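PDB 5NM7: peptidoglycan-binding domain 1, which is a modular phage endolysin that probably binds bacterial peptidoglycan through its N-terminal part and hydrolyses it with a lysozyme-like catalytic domain. Local coordinates for residues 179-184 and 209-214; 110-115 and 153-158; 105-110 and 205-210; 168-173 and 195-200; 50-55 and 75-80. One frame throughout, in Å; residues are numbered along the deposited sequence.

Contact 1: residues 179-184 and 209-214; sequences GAFQIM and EQLEAF. With GLY (glycine), chain E.
The type I beta turn Gly-179 to Gln-182, part of the tip of a small beta hairpin, is packed through Phe-181 against Phe-214 of helix 207-219 in the core of the lysozyme-like domain. A G1 bulge, in which Gln-182 and Ile-183 both face Trp-178, returns the chain to strand 183-184. Phe-214 CB sits over one face of the Phe-181 ring, 4.1 Å from its centroid, while the two ring planes are inclined at 32°. Phe-181 CE2 touches Leu-211 CD1 at 3.7 Å, the two side chains running side by side. Further along, Ile-183 CG1 meets the small Ala-213 CB at 4.1 Å.

The direct polar link comes from Gln-210, whose chain is extended beyond CG (chi2 175°) and reaches the turn. Its OE1 accepts from Ala-180 N at 2.8 Å, the donor standing well above the amide carbonyl plane. Gly-179 has no CB to collide with the Gln-210 amide, and OE1 comes within 3.3 Å of its CA. On another side of the helix Glu-212 OE1 takes a hydrogen bond from the bound glycine and pairs with Arg-86. A water joins the backbones, accepting from Phe-181 N at 2.9 Å and donating to Gln-210 O.

Contact 2: residues 110-115 and 153-158; sequences DGRPVI and GDAAEY
Arg-112 and Tyr-158 stack where the loop leading into strand 115-117 passes the start of helix 156-167 in the lysozyme-like domain. The loop is shaped by an Asx turn, Asp-110 OD2 accepting from Arg-112 N, and the helix is led in by a type II' beta turn from Gly-153 to Ala-156.

The aromatic contacts sandwich the Tyr-158 ring. On one face Arg-112 CD lies over the centre, and the guanidinium lies nearly flat on the ring, its plane 16° away, with CZ off-centre at 4.0 Å from the centroid in a cation-pi contact. Over the opposite face Ile-115 CD1 stands 3.5 Å from the centroid. Chi1 of 56° puts Ile-115 CG1 between the backbone N and the carbonyl carbon, from where it also packs on Glu-157 CB at 3.6 Å. The flat guanidinium with its long aliphatic chain, and the slender isoleucine tip, suit the two faces of the phenol ring.

Ionic and polar bonds fix these groups. Arg-112 grips Asp-110 side-on, NE to OD2 at 3.0 Å and NH2 to OD1 at 2.8 Å, which holds the guanidinium in its stacking position. Tyr-158 OH donates to Pro-113 O at 2.6 Å, in the carbonyl plane on a lone pair. Glu-157 turns its carboxylate to other tasks: OE2 accepts from Gly-153 N and Ala-152 N, while OE1 meets Arg-160 and Tyr-117 N.

One water completes the joint, accepting from Ile-115 N at 3.1 Å and donating to Asp-154 O at 2.9 Å.

Contact 3: residues 105-110 and 205-210; sequences AGFLPD and VSEAEQ. With GLY (glycine), chain E.
Phe-107 lies against Ser-206, Glu-207 and Gln-210 at the N-terminal end of helix 207-219, where a loop of the lysozyme-like domain covers a helix start N-capped by Ser-206. From Phe-107 CB the ring leaves with CG anti to the carbonyl carbon (chi1 -63°), and its far end comes to the helix. CD1 lies near Glu-207 CG, and CE1 stands 3.6 Å from Glu-207 N, which is at the ring edge near its plane. CZ, at the tip, has two neighbours: Ser-206 CA is 3.6 Å away at the edge, and Gln-210 NE2 lies 3.5 Å away over one face, towards the rim. CE2 flanks the same nitrogen. The ring also makes a cation-pi contact with Arg-73. A flat ring suits the place, since its edge can lie against the backbone of Ser-206 and Glu-207 while a face takes the Gln-210 amide nitrogen.

Polar bonds converge on Gly-106, whose lack of a side chain lets the helix residues come close. Glu-207 is extended beyond CG and its OE2 accepts from Gly-106 N at 2.9 Å, almost straight at 173°; OE1 is held by Leu-75 N and Lys-60. Gln-210 NE2 reaches Gly-106 O at 3.3 Å from above the carbonyl plane and also donates to Met-203 O, while OE1 is taken by Ala-180 N. Ala-208 lines a bound glycine's pocket. A water accepts from Phe-107 N and donates to Glu-207 OE2 at 2.8 Å.

Contact 4: residues 168-173 and 195-200; sequences SGACAL and DVFAFV
Chi1 of -60° sets Leu-173 CG anti to the carbonyl carbon, and chi1 of -57° does the same for Phe-197 CG; the two side chains cross at about a right angle between helices 169-174 and 196-205. Leu-173 CD1 makes the closest touch, 3.5 Å from Phe-197 CE2. Leu-173 CB meets Val-196 CG2 at 3.7 Å and Val-200 CG2 at 4.0 Å, which gives Leu-173 the largest share of the contact. Ala-170, one turn earlier, is small and takes two neighbours: its CB lies 4.1 Å from both Val-196 CG1 and Phe-197 CZ. Branched valines suit the facing side because each offers a methyl close to the backbone.

No hydrogen bond crosses the contact. Each helix instead settles its own first turn: Asp-195 OD1 accepts from Ala-198 N at 2.8 Å, and Ser-168 OG caps Cys-171 N more weakly. Behind, Ala-172 packs on helix 156-167, while Val-196 touches Trp-188.

With segment axes 10.1 Å apart and crossing at 48°, this is apolar packing of two N-capped helices, Ala-170 and Leu-173 facing Val-196, Phe-197 and Val-200, as expected in the largely helical lysozyme-like domain.

Contact 5: residues 50-55 and 75-80; sequences GLVADG and LTDADL. With GLY (glycine), chain C.
Val-52 and Asp-77 bring the loop 50-55 of the putative peptidoglycan-binding region against the start of helix 77-87. The valine side chain is spread across the helix entry: with CG1 anti to the backbone N (chi1 169°), that methyl meets Leu-80 CD1 at 3.8 Å, the two side chains crossing at about a right angle. The other methyl, CG2, lies 3.4 Å from Leu-75 O and near Leu-75 CB. A beta-branched residue serves well, since its two methyls touch different parts of the opposite segment.

Asp-77 turns its carboxylate back to the loop. OD1 accepts from Ala-53 N at 2.8 Å, approached on the syn side and nearly straight at 168°, while OD2 rests 3.4 Å from Ala-53 CB. The small alanine, centre of an inverse gamma turn, lets the carboxylate lie close. Arg-95 forms a salt bridge with OD1 as well, which would be expected to favour the ionised acid.

Thr-76 lies with its methyl CG2 3.5 Å from Gly-50 O, and its hydroxyl faces the helix. There OG1 accepts from Asp-79 N and Asp-79 OD2 accepts from Thr-76 N at 2.9 Å: a capping box. A water donates to both Gly-50 O and Leu-75 O. Beyond the interface, Asp-54 OD2 accepts from the N of a bound glycine at 2.8 Å.

Around the contact, Leu-51 packs on helices 36-48 and 59-67, Val-52 and Leu-80 lean on Asn-98 of helix 91-101, and Leu-75 and Leu-80 reach Leu-211 of helix 207-219.

In the fold
From the N terminus, contact 5 closes first, a short loop joining the putative peptidoglycan-binding region to helix 77-87 before any other contact opens. Contact 3 then opens and spans 94 residues, returning at helix 207-219. Contacts 2 and 4 both close within this span, one after the other: contact 2 ties the approach to strand 115-117 to helix 156-167, and contact 4 pairs helices 169-174 and 196-205. Contact 1 crosses contact 4, because its hairpin turn lies between the latter's segments, and it ends beside contact 3 on helix 207-219, sharing Glu-209 and Gln-210. Leu-75 touches both Glu-207 and Leu-211, joining contact 5 to contacts 3 and 1.

Contact 1: residues 179-184 and 209-214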
# COMPACT_ATOMS: atom_id res chain seq x y z
N GLY A 179 -6.32 -2.31 4.18
CA GLY A 179 -5.97 -1.52 3.03
C GLY A 179 -4.50 -1.62 2.63
O GLY A 179 -3.77 -2.49 3.10
N ALA A 180 -4.13 -0.72 1.72
CA ALA A 180 -2.87 -0.76 1.01
C ALA A 180 -1.68 -0.68 1.97
O ALA A 180 -0.64 -1.28 1.70
CB ALA A 180 -2.79 0.37 0.01
N PHE A 181 -1.87 0.02 3.11
CA PHE A 181 -0.81 0.12 4.14
C PHE A 181 -1.00 -0.73 5.37
O PHE A 181 -0.24 -0.65 6.31
CB PHE A 181 -0.61 1.60 4.50
CG PHE A 181 -0.10 2.39 3.36
CD1 PHE A 181 1.26 2.46 3.08
CD2 PHE A 181 -0.97 2.97 2.48
CE1 PHE A 181 1.72 3.13 1.98
CE2 PHE A 181 -0.50 3.68 1.39
CZ PHE A 181 0.85 3.73 1.12
N GLN A 182 -2.04 -1.58 5.36
CA GLN A 182 -2.25 -2.56 6.40
C GLN A 182 -2.20 -1.94 7.81
O GLN A 182 -1.42 -2.39 8.68
CB GLN A 182 -1.31 -3.75 6.21
CG GLN A 182 -1.68 -4.56 4.98
CD GLN A 182 -2.99 -5.33 5.19
OE1 GLN A 182 -2.99 -6.33 5.90
NE2 GLN A 182 -4.07 -4.85 4.62
N ILE A 183 -2.99 -0.90 7.98
CA ILE A 183 -3.09 -0.22 9.28
C ILE A 183 -4.00 -1.04 10.17
O ILE A 183 -5.14 -1.38 9.78
CB ILE A 183 -3.55 1.22 9.11
CG1 ILE A 183 -2.62 2.00 8.17
CG2 ILE A 183 -3.68 1.90 10.47
CD1 ILE A 183 -1.17 2.08 8.59
N MET A 184 -3.52 -1.36 11.38
CA MET A 184 -4.34 -2.08 12.34
C MET A 184 -5.53 -1.26 12.80
O MET A 184 -5.42 -0.09 13.15
CB MET A 184 -3.53 -2.52 13.52
CG MET A 184 -2.49 -3.58 13.22
SD MET A 184 -3.17 -5.15 12.67
CE MET A 184 -4.27 -5.63 13.99
N GLU A 209 -8.40 6.92 1.07
CA GLU A 209 -8.71 6.81 2.48
C GLU A 209 -7.72 5.89 3.20
O GLU A 209 -7.37 6.14 4.34
CB GLU A 209 -10.14 6.32 2.71
CG GLU A 209 -11.19 7.35 2.32
CD GLU A 209 -11.18 8.58 3.24
OE1 GLU A 209 -10.82 8.44 4.42
OE2 GLU A 209 -11.57 9.70 2.82
N GLN A 210 -7.28 4.85 2.51
CA GLN A 210 -6.31 3.92 3.08
C GLN A 210 -4.96 4.60 3.29
O GLN A 210 -4.31 4.37 4.30
CB GLN A 210 -6.19 2.73 2.16
CG GLN A 210 -7.47 1.96 2.10
CD GLN A 210 -7.40 0.82 1.10
OE1 GLN A 210 -6.36 0.56 0.51
NE2 GLN A 210 -8.51 0.11 0.95
N LEU A 211 -4.57 5.43 2.33
CA LEU A 211 -3.35 6.27 2.47
C LEU A 211 -3.53 7.29 3.60
O LEU A 211 -2.58 7.55 4.33
CB LEU A 211 -3.03 7.02 1.21
CG LEU A 211 -1.85 8.02 1.21
CD1 LEU A 211 -0.54 7.35 1.54
CD2 LEU A 211 -1.78 8.71 -0.13
N GLU A 212 -4.73 7.85 3.75
CA GLU A 212 -5.01 8.82 4.83
C GLU A 212 -4.77 8.16 6.18
O GLU A 212 -4.22 8.79 7.08
CB GLU A 212 -6.43 9.40 4.72
CG GLU A 212 -6.91 10.28 5.88
CD GLU A 212 -6.10 11.53 6.11
OE1 GLU A 212 -5.29 11.98 5.26
OE2 GLU A 212 -6.22 12.11 7.23
N ALA A 213 -5.16 6.88 6.32
CA ALA A 213 -4.88 6.14 7.53
C ALA A 213 -3.40 6.04 7.79
O ALA A 213 -2.93 6.26 8.95
CB ALA A 213 -5.51 4.78 7.53
N PHE A 214 -2.66 5.73 6.75
CA PHE A 214 -1.19 5.71 6.87
C PHE A 214 -0.64 7.06 7.30
O PHE A 214 0.19 7.12 8.21
CB PHE A 214 -0.52 5.24 5.57
CG PHE A 214 0.97 5.47 5.50
CD1 PHE A 214 1.84 4.52 5.99
CD2 PHE A 214 1.48 6.62 4.95
CE1 PHE A 214 3.19 4.72 5.95
CE2 PHE A 214 2.85 6.83 4.91
CZ PHE A 214 3.69 5.87 5.40
N GLY E . -3.81 12.48 2.93
CA GLY E . -3.67 11.29 2.02
C GLY E . -4.87 11.11 1.13
O GLY E . -5.76 11.95 1.22
OXT GLY E . -4.98 10.18 0.30
O HOH W 1 -3.97 1.34 4.57

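Contact 2: residues 110-115 and 153-158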
# COMPACT_ATOMS: atom_id res chain seq x y z
N ASP A 110 -12.64 -8.79 -5.52
CA ASP A 110 -14.06 -8.71 -5.20
C ASP A 110 -14.54 -7.35 -4.72
O ASP A 110 -15.74 -7.15 -4.52
CB ASP A 110 -14.50 -9.87 -4.22
CG ASP A 110 -13.93 -9.76 -2.82
OD1 ASP A 110 -13.56 -10.82 -2.24
OD2 ASP A 110 -13.84 -8.62 -2.28
N GLY A 111 -13.60 -6.42 -4.43
CA GLY A 111 -13.92 -5.04 -4.16
C GLY A 111 -13.76 -4.66 -2.69
O GLY A 111 -13.87 -3.50 -2.37
N ARG A 112 -13.56 -5.65 -1.82
CA ARG A 112 -13.39 -5.37 -0.40
C ARG A 112 -11.95 -5.00 -0.17
O ARG A 112 -11.06 -5.46 -0.88
CB ARG A 112 -13.75 -6.59 0.42
CG ARG A 112 -15.23 -6.95 0.27
CD ARG A 112 -15.58 -8.19 1.01
NE ARG A 112 -14.95 -9.38 0.43
CZ ARG A 112 -15.09 -10.63 0.90
NH1 ARG A 112 -15.88 -10.88 1.94
NH2 ARG A 112 -14.47 -11.64 0.31
N PRO A 113 -11.69 -4.23 0.88
CA PRO A 113 -10.27 -3.94 1.16
C PRO A 113 -9.42 -5.17 1.49
O PRO A 113 -9.91 -6.16 2.06
CB PRO A 113 -10.33 -2.96 2.35
CG PRO A 113 -11.74 -2.92 2.81
CD PRO A 113 -12.63 -3.61 1.83
N VAL A 114 -8.13 -5.10 1.18
CA VAL A 114 -7.18 -6.13 1.56
C VAL A 114 -7.03 -6.10 3.08
O VAL A 114 -6.94 -5.02 3.67
CB VAL A 114 -5.83 -5.93 0.85
CG1 VAL A 114 -4.83 -6.96 1.31
CG2 VAL A 114 -6.03 -6.05 -0.66
N ILE A 115 -7.11 -7.27 3.70
CA ILE A 115 -7.05 -7.40 5.16
C ILE A 115 -6.16 -8.52 5.58
O ILE A 115 -5.88 -9.45 4.81
CB ILE A 115 -8.45 -7.61 5.81
CG1 ILE A 115 -9.16 -8.82 5.20
CG2 ILE A 115 -9.29 -6.38 5.68
CD1 ILE A 115 -10.26 -9.35 6.06
N GLY A 153 -5.12 -15.53 4.03
CA GLY A 153 -4.81 -14.60 2.97
C GLY A 153 -5.94 -14.35 1.99
O GLY A 153 -6.84 -15.17 1.84
N ASP A 154 -5.87 -13.21 1.31
CA ASP A 154 -6.78 -12.87 0.25
C ASP A 154 -8.23 -12.91 0.76
O ASP A 154 -8.49 -12.56 1.91
CB ASP A 154 -6.54 -13.79 -0.97
CG ASP A 154 -5.07 -13.80 -1.42
OD1 ASP A 154 -4.44 -14.87 -1.47
OD2 ASP A 154 -4.55 -12.71 -1.70
N ALA A 155 -9.18 -13.32 -0.07
CA ALA A 155 -10.59 -13.27 0.29
C ALA A 155 -10.91 -14.17 1.49
O ALA A 155 -11.83 -13.87 2.26
CB ALA A 155 -11.42 -13.67 -0.91
N ALA A 156 -10.14 -15.24 1.67
CA ALA A 156 -10.35 -16.18 2.78
C ALA A 156 -10.14 -15.50 4.14
O ALA A 156 -10.69 -15.94 5.13
CB ALA A 156 -9.50 -17.41 2.65
N GLU A 157 -9.40 -14.39 4.19
CA GLU A 157 -9.34 -13.61 5.42
C GLU A 157 -10.68 -13.12 5.89
O GLU A 157 -10.88 -13.02 7.08
CB GLU A 157 -8.45 -12.39 5.31
CG GLU A 157 -6.99 -12.72 5.35
CD GLU A 157 -6.57 -13.47 6.58
OE1 GLU A 157 -6.63 -12.93 7.71
OE2 GLU A 157 -6.16 -14.63 6.43
N TYR A 158 -11.59 -12.81 4.96
CA TYR A 158 -12.92 -12.33 5.35
C TYR A 158 -13.73 -13.40 6.06
O TYR A 158 -14.57 -13.05 6.90
CB TYR A 158 -13.68 -11.75 4.19
CG TYR A 158 -13.29 -10.32 3.97
CD1 TYR A 158 -13.86 -9.32 4.72
CD2 TYR A 158 -12.29 -9.99 3.08
CE1 TYR A 158 -13.47 -8.00 4.56
CE2 TYR A 158 -11.91 -8.66 2.87
CZ TYR A 158 -12.46 -7.67 3.64
OH TYR A 158 -12.12 -6.34 3.47
O HOH W 2 -7.12 -10.05 2.40

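Contact 3: residues 105-110 and 205-210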
# COMPACT_ATOMS: atom_id res chain seq x y z
N ALA A 105 -2.35 -2.80 -4.77
CA ALA A 105 -3.80 -2.84 -4.69
C ALA A 105 -4.27 -2.81 -3.21
O ALA A 105 -3.94 -3.70 -2.46
CB ALA A 105 -4.35 -4.08 -5.38
N GLY A 106 -5.07 -1.82 -2.87
CA GLY A 106 -5.70 -1.73 -1.56
C GLY A 106 -6.98 -2.56 -1.44
O GLY A 106 -7.52 -2.72 -0.34
N PHE A 107 -7.47 -3.04 -2.58
CA PHE A 107 -8.69 -3.84 -2.63
C PHE A 107 -8.46 -5.17 -3.32
O PHE A 107 -7.63 -5.29 -4.24
CB PHE A 107 -9.79 -3.10 -3.40
CG PHE A 107 -10.19 -1.82 -2.77
CD1 PHE A 107 -9.60 -0.61 -3.15
CD2 PHE A 107 -11.11 -1.82 -1.73
CE1 PHE A 107 -9.96 0.58 -2.55
CE2 PHE A 107 -11.48 -0.63 -1.14
CZ PHE A 107 -10.89 0.57 -1.54
N LEU A 108 -9.18 -6.18 -2.83
CA LEU A 108 -9.23 -7.47 -3.44
C LEU A 108 -9.98 -7.35 -4.76
O LEU A 108 -10.74 -6.43 -4.96
CB LEU A 108 -10.01 -8.44 -2.56
CG LEU A 108 -9.44 -8.70 -1.16
CD1 LEU A 108 -10.44 -9.50 -0.33
CD2 LEU A 108 -8.11 -9.41 -1.26
N PRO A 109 -9.82 -8.34 -5.63
CA PRO A 109 -10.62 -8.33 -6.87
C PRO A 109 -12.14 -8.23 -6.63
O PRO A 109 -12.83 -7.56 -7.40
CB PRO A 109 -10.23 -9.63 -7.54
CG PRO A 109 -8.88 -9.94 -7.03
CD PRO A 109 -8.87 -9.46 -5.60
N ASP A 110 -12.64 -8.79 -5.52
CA ASP A 110 -14.06 -8.71 -5.20
C ASP A 110 -14.54 -7.35 -4.72
O ASP A 110 -15.74 -7.15 -4.52
CB ASP A 110 -14.50 -9.87 -4.22
CG ASP A 110 -13.93 -9.76 -2.82
OD1 ASP A 110 -13.56 -10.82 -2.24
OD2 ASP A 110 -13.84 -8.62 -2.28
N VAL A 205 -13.87 2.67 1.10
CA VAL A 205 -14.21 3.68 0.11
C VAL A 205 -13.16 3.76 -0.98
O VAL A 205 -13.47 3.70 -2.18
CB VAL A 205 -14.39 5.06 0.77
CG1 VAL A 205 -14.51 6.18 -0.27
CG2 VAL A 205 -15.63 5.04 1.66
N SER A 206 -11.89 3.92 -0.61
CA SER A 206 -10.88 4.18 -1.63
C SER A 206 -9.48 3.99 -1.09
O SER A 206 -9.27 3.98 0.14
CB SER A 206 -10.97 5.59 -2.15
OG SER A 206 -10.64 6.53 -1.13
N GLU A 207 -8.54 3.86 -2.02
CA GLU A 207 -7.12 3.79 -1.62
C GLU A 207 -6.67 5.12 -1.01
O GLU A 207 -5.80 5.13 -0.13
CB GLU A 207 -6.24 3.46 -2.80
CG GLU A 207 -6.41 2.00 -3.20
CD GLU A 207 -5.48 1.58 -4.33
OE1 GLU A 207 -4.77 2.46 -4.86
OE2 GLU A 207 -5.50 0.37 -4.66
N ALA A 208 -7.25 6.22 -1.47
CA ALA A 208 -6.97 7.52 -0.84
C ALA A 208 -7.27 7.52 0.66
O ALA A 208 -6.49 8.05 1.44
CB ALA A 208 -7.74 8.62 -1.57
N GLU A 209 -8.40 6.92 1.07
CA GLU A 209 -8.71 6.81 2.48
C GLU A 209 -7.72 5.89 3.20
O GLU A 209 -7.37 6.14 4.34
CB GLU A 209 -10.14 6.32 2.71
CG GLU A 209 -11.19 7.35 2.32
CD GLU A 209 -11.18 8.58 3.24
OE1 GLU A 209 -10.82 8.44 4.42
OE2 GLU A 209 -11.57 9.70 2.82
N GLN A 210 -7.28 4.85 2.51
CA GLN A 210 -6.31 3.92 3.08
C GLN A 210 -4.96 4.60 3.29
O GLN A 210 -4.31 4.37 4.30
CB GLN A 210 -6.19 2.73 2.16
CG GLN A 210 -7.47 1.96 2.10
CD GLN A 210 -7.40 0.82 1.10
OE1 GLN A 210 -6.36 0.56 0.51
NE2 GLN A 210 -8.51 0.11 0.95
N GLY E . -3.81 12.48 2.93
CA GLY E . -3.67 11.29 2.02
C GLY E . -4.87 11.11 1.13
O GLY E . -5.76 11.95 1.22
OXT GLY E . -4.98 10.18 0.30
O HOH W 3 -7.12 -1.77 -5.39

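Contact 4: residues 168-173 and 195-200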
# COMPACT_ATOMS: atom_id res chain seq x y z
N SER A 168 -16.87 -10.82 18.80
CA SER A 168 -17.02 -9.42 19.10
C SER A 168 -16.68 -8.60 17.87
O SER A 168 -15.54 -8.64 17.41
CB SER A 168 -16.09 -9.01 20.25
OG SER A 168 -15.97 -7.60 20.27
N GLY A 169 -17.66 -7.86 17.37
CA GLY A 169 -17.54 -7.12 16.11
C GLY A 169 -16.48 -6.06 16.16
O GLY A 169 -15.60 -6.03 15.31
N ALA A 170 -16.51 -5.23 17.22
CA ALA A 170 -15.53 -4.17 17.36
C ALA A 170 -14.13 -4.72 17.53
O ALA A 170 -13.18 -4.24 16.87
CB ALA A 170 -15.89 -3.25 18.53
N CYS A 171 -13.97 -5.71 18.40
CA CYS A 171 -12.66 -6.31 18.65
C CYS A 171 -12.04 -6.94 17.40
O CYS A 171 -10.83 -6.79 17.13
CB CYS A 171 -12.72 -7.33 19.76
SG CYS A 171 -12.88 -6.53 21.40
N ALA A 172 -12.88 -7.63 16.63
CA ALA A 172 -12.39 -8.30 15.42
C ALA A 172 -11.85 -7.28 14.41
O ALA A 172 -10.81 -7.54 13.81
CB ALA A 172 -13.50 -9.13 14.77
N LEU A 173 -12.55 -6.16 14.23
CA LEU A 173 -12.11 -5.10 13.30
C LEU A 173 -10.84 -4.46 13.80
O LEU A 173 -9.93 -4.18 13.02
CB LEU A 173 -13.18 -4.06 13.10
CG LEU A 173 -14.54 -4.56 12.52
CD1 LEU A 173 -15.55 -3.44 12.52
CD2 LEU A 173 -14.43 -5.17 11.13
N ASP A 195 -15.03 5.97 15.48
CA ASP A 195 -15.10 4.62 16.08
C ASP A 195 -14.47 3.64 15.07
O ASP A 195 -14.12 4.06 13.95
CB ASP A 195 -16.54 4.21 16.40
CG ASP A 195 -17.48 4.46 15.25
OD1 ASP A 195 -17.36 3.81 14.20
OD2 ASP A 195 -18.32 5.37 15.36
N VAL A 196 -14.34 2.39 15.44
CA VAL A 196 -13.69 1.40 14.54
C VAL A 196 -14.54 1.15 13.28
O VAL A 196 -14.01 0.91 12.21
CB VAL A 196 -13.34 0.09 15.26
CG1 VAL A 196 -14.58 -0.75 15.56
CG2 VAL A 196 -12.32 -0.72 14.43
N PHE A 197 -15.87 1.23 13.40
CA PHE A 197 -16.74 1.03 12.25
C PHE A 197 -16.58 2.10 11.22
O PHE A 197 -16.57 1.81 10.03
CB PHE A 197 -18.21 0.87 12.72
CG PHE A 197 -18.38 -0.26 13.69
CD1 PHE A 197 -18.36 -0.02 15.06
CD2 PHE A 197 -18.47 -1.55 13.24
CE1 PHE A 197 -18.46 -1.05 15.96
CE2 PHE A 197 -18.58 -2.60 14.14
CZ PHE A 197 -18.56 -2.35 15.51
N ALA A 198 -16.41 3.34 11.65
CA ALA A 198 -16.18 4.45 10.73
C ALA A 198 -14.81 4.32 10.05
O ALA A 198 -14.67 4.66 8.88
CB ALA A 198 -16.30 5.80 11.43
N PHE A 199 -13.82 3.87 10.80
CA PHE A 199 -12.50 3.60 10.25
C PHE A 199 -12.59 2.58 9.11
O PHE A 199 -12.10 2.81 7.98
CB PHE A 199 -11.54 3.12 11.32
CG PHE A 199 -10.24 2.65 10.81
CD1 PHE A 199 -9.26 3.57 10.48
CD2 PHE A 199 -9.98 1.30 10.64
CE1 PHE A 199 -8.03 3.14 9.98
CE2 PHE A 199 -8.75 0.88 10.16
CZ PHE A 199 -7.78 1.80 9.83
N VAL A 200 -13.24 1.47 9.40
CA VAL A 200 -13.41 0.42 8.41
C VAL A 200 -14.21 0.90 7.20
O VAL A 200 -13.84 0.61 6.07
CB VAL A 200 -13.96 -0.87 9.06
CG1 VAL A 200 -14.35 -1.93 8.01
CG2 VAL A 200 -12.94 -1.46 10.01

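Contact 5: residues 50-55 and 75-80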
# COMPACT_ATOMS: atom_id res chain seq x y z
N GLY A 50 -3.91 10.12 -14.46
CA GLY A 50 -4.39 9.97 -13.08
C GLY A 50 -4.00 8.67 -12.40
O GLY A 50 -4.76 8.13 -11.58
N LEU A 51 -2.86 8.11 -12.77
CA LEU A 51 -2.31 6.95 -12.09
C LEU A 51 -1.20 7.45 -11.18
O LEU A 51 -0.72 8.56 -11.31
CB LEU A 51 -1.72 5.96 -13.09
CG LEU A 51 -2.68 5.21 -14.02
CD1 LEU A 51 -1.96 4.74 -15.26
CD2 LEU A 51 -3.23 3.99 -13.34
N VAL A 52 -0.76 6.59 -10.30
CA VAL A 52 0.49 6.86 -9.57
C VAL A 52 1.69 6.70 -10.52
O VAL A 52 1.87 5.64 -11.11
CB VAL A 52 0.60 5.92 -8.37
CG1 VAL A 52 1.99 5.99 -7.75
CG2 VAL A 52 -0.48 6.30 -7.35
N ALA A 53 2.50 7.76 -10.61
CA ALA A 53 3.65 7.78 -11.53
C ALA A 53 4.85 7.14 -10.87
O ALA A 53 5.70 7.83 -10.28
CB ALA A 53 3.96 9.18 -11.98
N ASP A 54 4.91 5.82 -10.92
CA ASP A 54 6.03 5.05 -10.35
C ASP A 54 6.92 4.41 -11.41
O ASP A 54 7.94 3.80 -11.09
CB ASP A 54 5.57 3.99 -9.34
CG ASP A 54 4.60 2.97 -9.92
OD1 ASP A 54 4.49 2.90 -11.16
OD2 ASP A 54 3.95 2.25 -9.11
N GLY A 55 6.54 4.52 -12.68
CA GLY A 55 7.37 3.93 -13.74
C GLY A 55 7.32 2.42 -13.82
O GLY A 55 8.11 1.82 -14.55
N LEU A 75 -5.47 4.96 -5.98
CA LEU A 75 -4.67 6.10 -5.63
C LEU A 75 -4.16 6.81 -6.86
O LEU A 75 -3.84 6.18 -7.87
CB LEU A 75 -3.47 5.62 -4.77
CG LEU A 75 -2.88 6.59 -3.79
CD1 LEU A 75 -3.89 6.91 -2.68
CD2 LEU A 75 -1.59 6.03 -3.20
N THR A 76 -4.09 8.14 -6.78
CA THR A 76 -3.50 8.99 -7.83
C THR A 76 -2.23 9.72 -7.37
O THR A 76 -1.99 9.82 -6.17
CB THR A 76 -4.53 10.03 -8.28
OG1 THR A 76 -4.68 11.04 -7.26
CG2 THR A 76 -5.92 9.40 -8.57
N ASP A 77 -1.47 10.29 -8.30
CA ASP A 77 -0.34 11.17 -7.98
C ASP A 77 -0.73 12.28 -7.03
O ASP A 77 0.01 12.60 -6.09
CB ASP A 77 0.23 11.87 -9.23
CG ASP A 77 1.31 11.10 -9.88
OD1 ASP A 77 1.82 10.10 -9.30
OD2 ASP A 77 1.67 11.50 -11.02
N ALA A 78 -1.91 12.86 -7.28
CA ALA A 78 -2.39 13.98 -6.48
C ALA A 78 -2.62 13.56 -5.04
O ALA A 78 -2.39 14.38 -4.13
CB ALA A 78 -3.66 14.58 -7.05
N ASP A 79 -3.07 12.34 -4.80
CA ASP A 79 -3.16 11.84 -3.43
C ASP A 79 -1.80 11.81 -2.75
O ASP A 79 -1.72 12.08 -1.55
CB ASP A 79 -3.78 10.45 -3.36
CG ASP A 79 -5.20 10.41 -3.89
OD1 ASP A 79 -6.00 11.33 -3.54
OD2 ASP A 79 -5.49 9.46 -4.65
N LEU A 80 -0.75 11.43 -3.49
CA LEU A 80 0.60 11.39 -2.89
C LEU A 80 1.08 12.78 -2.56
O LEU A 80 1.72 12.99 -1.51
CB LEU A 80 1.61 10.67 -3.80
CG LEU A 80 1.26 9.18 -4.00
CD1 LEU A 80 2.31 8.54 -4.92
CD2 LEU A 80 1.17 8.40 -2.71
N GLY C . 2.21 1.08 -10.90
CA GLY C . 1.47 -0.14 -10.46
C GLY C . 0.38 -0.59 -11.42
O GLY C . -0.47 -1.39 -11.02
OXT GLY C . 0.38 -0.19 -12.60
O HOH W 4 -5.28 5.92 -10.20